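Nitrate/nitrite sensor protein NarX (Escherichia coli K12, PDB 3EZI) senses nitrate and nitrite and signals nitrate to NarL and both ions to NarP, probably by phosphorylating these response regulators. Local coordinates at residues A21-S26 and P71-A76. Numbering follows the deposited sequence.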
ATOM      1  N   ALA A  21      -4.199  -3.037 -12.900  1.00 14.52           N
ATOM      2  CA  ALA A  21      -5.152  -3.203 -13.997  1.00 12.59           C
ATOM      3  C   ALA A  21      -4.989  -2.107 -15.059  1.00 14.49           C
ATOM      4  O   ALA A  21      -5.414  -2.285 -16.226  1.00 14.36           O
ATOM      5  CB  ALA A  21      -6.606  -3.208 -13.438  1.00 14.76           C
ATOM      6  N   ALA A  22      -4.358  -0.996 -14.677  1.00 13.93           N
ATOM      7  CA  ALA A  22      -4.135   0.138 -15.607  1.00 13.72           C
ATOM      8  C   ALA A  22      -2.805   0.040 -16.406  1.00 15.01           C
ATOM      9  O   ALA A  22      -2.590   0.816 -17.323  1.00 15.74           O
ATOM     10  CB  ALA A  22      -4.176   1.492 -14.825  1.00 13.77           C
ATOM     11  N   VAL A  23      -1.939  -0.906 -16.059  1.00 16.87           N
ATOM     12  CA  VAL A  23      -0.625  -1.117 -16.736  1.00 16.12           C
ATOM     13  C   VAL A  23      -0.882  -1.446 -18.233  1.00 18.44           C
ATOM     14  O   VAL A  23      -1.715  -2.293 -18.533  1.00 17.15           O
ATOM     15  CB  VAL A  23       0.112  -2.299 -16.071  1.00 17.63           C
ATOM     16  CG1 VAL A  23       1.245  -2.825 -16.971  1.00 16.19           C
ATOM     17  CG2 VAL A  23       0.674  -1.882 -14.691  1.00 16.56           C
ATOM     18  N   PRO A  24      -0.170  -0.779 -19.183  1.00 18.26           N
ATOM     19  CA  PRO A  24       0.858   0.255 -18.973  1.00 17.95           C
ATOM     20  C   PRO A  24       0.266   1.617 -18.597  1.00 18.64           C
ATOM     21  O   PRO A  24      -0.690   2.115 -19.215  1.00 16.38           O
ATOM     22  CB  PRO A  24       1.620   0.281 -20.315  1.00 20.08           C
ATOM     23  CG  PRO A  24       0.488  -0.073 -21.334  1.00 21.81           C
ATOM     24  CD  PRO A  24      -0.218  -1.216 -20.598  1.00 22.14           C
ATOM     25  N   LEU A  25       0.859   2.231 -17.578  1.00 15.39           N
ATOM     26  CA  LEU A  25       0.367   3.504 -17.070  1.00 17.99           C
ATOM     27  C   LEU A  25       0.704   4.640 -18.030  1.00 17.50           C
ATOM     28  O   LEU A  25       1.659   4.528 -18.809  1.00 23.56           O
ATOM     29  CB  LEU A  25       0.966   3.789 -15.679  1.00 15.70           C
ATOM     30  CG  LEU A  25       0.828   2.660 -14.617  1.00 14.40           C
ATOM     31  CD1 LEU A  25       1.475   3.090 -13.280  1.00 11.70           C
ATOM     32  CD2 LEU A  25      -0.671   2.345 -14.398  1.00 11.56           C
ATOM     33  N   SER A  26      -0.113   5.696 -17.965  1.00 20.56           N
ATOM     34  CA  SER A  26       0.035   6.915 -18.768  1.00 23.78           C
ATOM     35  C   SER A  26      -0.327   8.141 -17.888  1.00 23.03           C
ATOM     36  O   SER A  26      -0.591   8.004 -16.689  1.00 20.50           O
ATOM     37  CB  SER A  26      -0.872   6.849 -20.012  1.00 25.88           C
ATOM     38  OG  SER A  26      -2.235   6.635 -19.663  1.00 31.10           O
ATOM     39  N   PRO A  71       8.160   2.285  -8.897  1.00 12.52           N
ATOM     40  CA  PRO A  71       9.137   2.273 -10.010  1.00 13.52           C
ATOM     41  C   PRO A  71       8.846   1.137 -11.012  1.00 16.31           C
ATOM     42  O   PRO A  71       8.877   1.339 -12.239  1.00 17.14           O
ATOM     43  CB  PRO A  71      10.472   2.102  -9.302  1.00 13.81           C
ATOM     44  CG  PRO A  71      10.278   2.874  -8.011  1.00 12.64           C
ATOM     45  CD  PRO A  71       8.839   2.525  -7.597  1.00 13.99           C
ATOM     46  N   ALA A  72       8.545  -0.047 -10.492  1.00 14.50           N
ATOM     47  CA  ALA A  72       8.222  -1.184 -11.343  1.00 15.58           C
ATOM     48  C   ALA A  72       6.905  -0.970 -12.122  1.00 17.75           C
ATOM     49  O   ALA A  72       6.807  -1.334 -13.313  1.00 18.23           O
ATOM     50  CB  ALA A  72       8.150  -2.462 -10.491  1.00 16.05           C
ATOM     51  N   LEU A  73       5.894  -0.380 -11.478  1.00 12.63           N
ATOM     52  CA  LEU A  73       4.616  -0.148 -12.168  1.00 17.44           C
ATOM     53  C   LEU A  73       4.770   0.897 -13.299  1.00 16.41           C
ATOM     54  O   LEU A  73       4.105   0.804 -14.351  1.00 17.00           O
ATOM     55  CB  LEU A  73       3.549   0.288 -11.153  1.00 15.99           C
ATOM     56  CG  LEU A  73       3.003  -0.832 -10.245  1.00 17.61           C
ATOM     57  CD1 LEU A  73       2.188  -0.201  -9.093  1.00 20.76           C
ATOM     58  CD2 LEU A  73       2.083  -1.789 -11.067  1.00 16.78           C
ATOM     59  N   MET A  74       5.654   1.874 -13.086  1.00 18.12           N
ATOM     60  CA  MET A  74       5.895   2.923 -14.106  1.00 19.75           C
ATOM     61  C   MET A  74       6.646   2.374 -15.324  1.00 21.88           C
ATOM     62  O   MET A  74       6.447   2.829 -16.464  1.00 22.46           O
ATOM     63  CB  MET A  74       6.673   4.100 -13.484  1.00 21.62           C
ATOM     64  CG  MET A  74       5.810   5.026 -12.673  1.00 24.40           C
ATOM     65  SD  MET A  74       6.775   6.262 -11.768  1.00 28.44           S
ATOM     66  CE  MET A  74       7.469   7.241 -13.186  1.00 30.65           C
ATOM     67  N   ARG A  75       7.515   1.403 -15.074  1.00 18.35           N
ATOM     68  CA  ARG A  75       8.287   0.762 -16.124  1.00 20.72           C
ATOM     69  C   ARG A  75       7.506  -0.320 -16.901  1.00 22.50           C
ATOM     70  O   ARG A  75       7.730  -0.491 -18.099  1.00 21.12           O
ATOM     71  CB  ARG A  75       9.557   0.117 -15.530  1.00 22.15           C
ATOM     72  CG  ARG A  75      10.733   1.061 -15.153  1.00 25.24           C
ATOM     73  CD  ARG A  75      11.808   0.344 -14.301  1.00 22.35           C
ATOM     74  NE  ARG A  75      12.979   1.186 -14.004  1.00 24.40           N
ATOM     75  CZ  ARG A  75      12.980   2.231 -13.168  1.00 24.67           C
ATOM     76  NH1 ARG A  75      11.879   2.592 -12.532  1.00 23.32           N
ATOM     77  NH2 ARG A  75      14.103   2.908 -12.967  1.00 20.46           N
ATOM     78  N   ALA A  76       6.568  -1.017 -16.242  1.00 18.66           N
ATOM     79  CA  ALA A  76       5.884  -2.144 -16.889  1.00 17.89           C
ATOM     80  C   ALA A  76       5.136  -1.925 -18.199  1.00 13.85           C
ATOM     81  O   ALA A  76       4.352  -0.972 -18.343  1.00 17.26           O
ATOM     82  CB  ALA A  76       4.956  -2.865 -15.853  1.00 14.67           C
TER
HETATM   83  O   HOH W   1       3.439   1.280 -16.958  1.00 19.53           O
HETATM   84  O   HOH W   2       4.148   3.613 -18.415  1.00 26.65           O
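At one end of the four-helix bundle of this histidine kinase's periplasmic sensor domain, the loop leaving helix 3-22 packs against the C-terminal turn of helix 55-75. The tight part is apolar and centres on the buried pair Val23 and Leu73. The side chain of Val23 sets out toward the helix end. Its CG1 is anti to the backbone N (chi1 163°) and sits 3.9 Å from CB of Ala76. The other branch, CG2, meets CD2 of Leu73 at 3.9 Å, and the two side chains cross at about a right angle. Val82 of helix 82-99 touches both Leu73 and Ala76, so a third helix joins this packing. Leu25 reaches in alongside, with CG beside its own backbone N (chi1 -52°) and CD1 4.1 Å from CB of Leu73. The same methyl lies 3.6 Å from O of Leu73.

The loose side is polar and bridged by water. Pro24, exposed and preceded by a cis peptide bond, adds little beyond CB at the carbonyl of Ala76. Ala76 is the first residue to leave helical geometry. Here the loop and the helix end are joined through two waters. One water hydrogen-bonds to O of Leu25 and O of Met74, whose side chain starts away from the loop. The other gathers three backbone groups: O of Leu73 in the last turn, O of Ala76 just beyond it, and N of Leu25 in the loop. It has more acceptors in reach than protons, and it accepts from N of Leu25 at 2.8 Å.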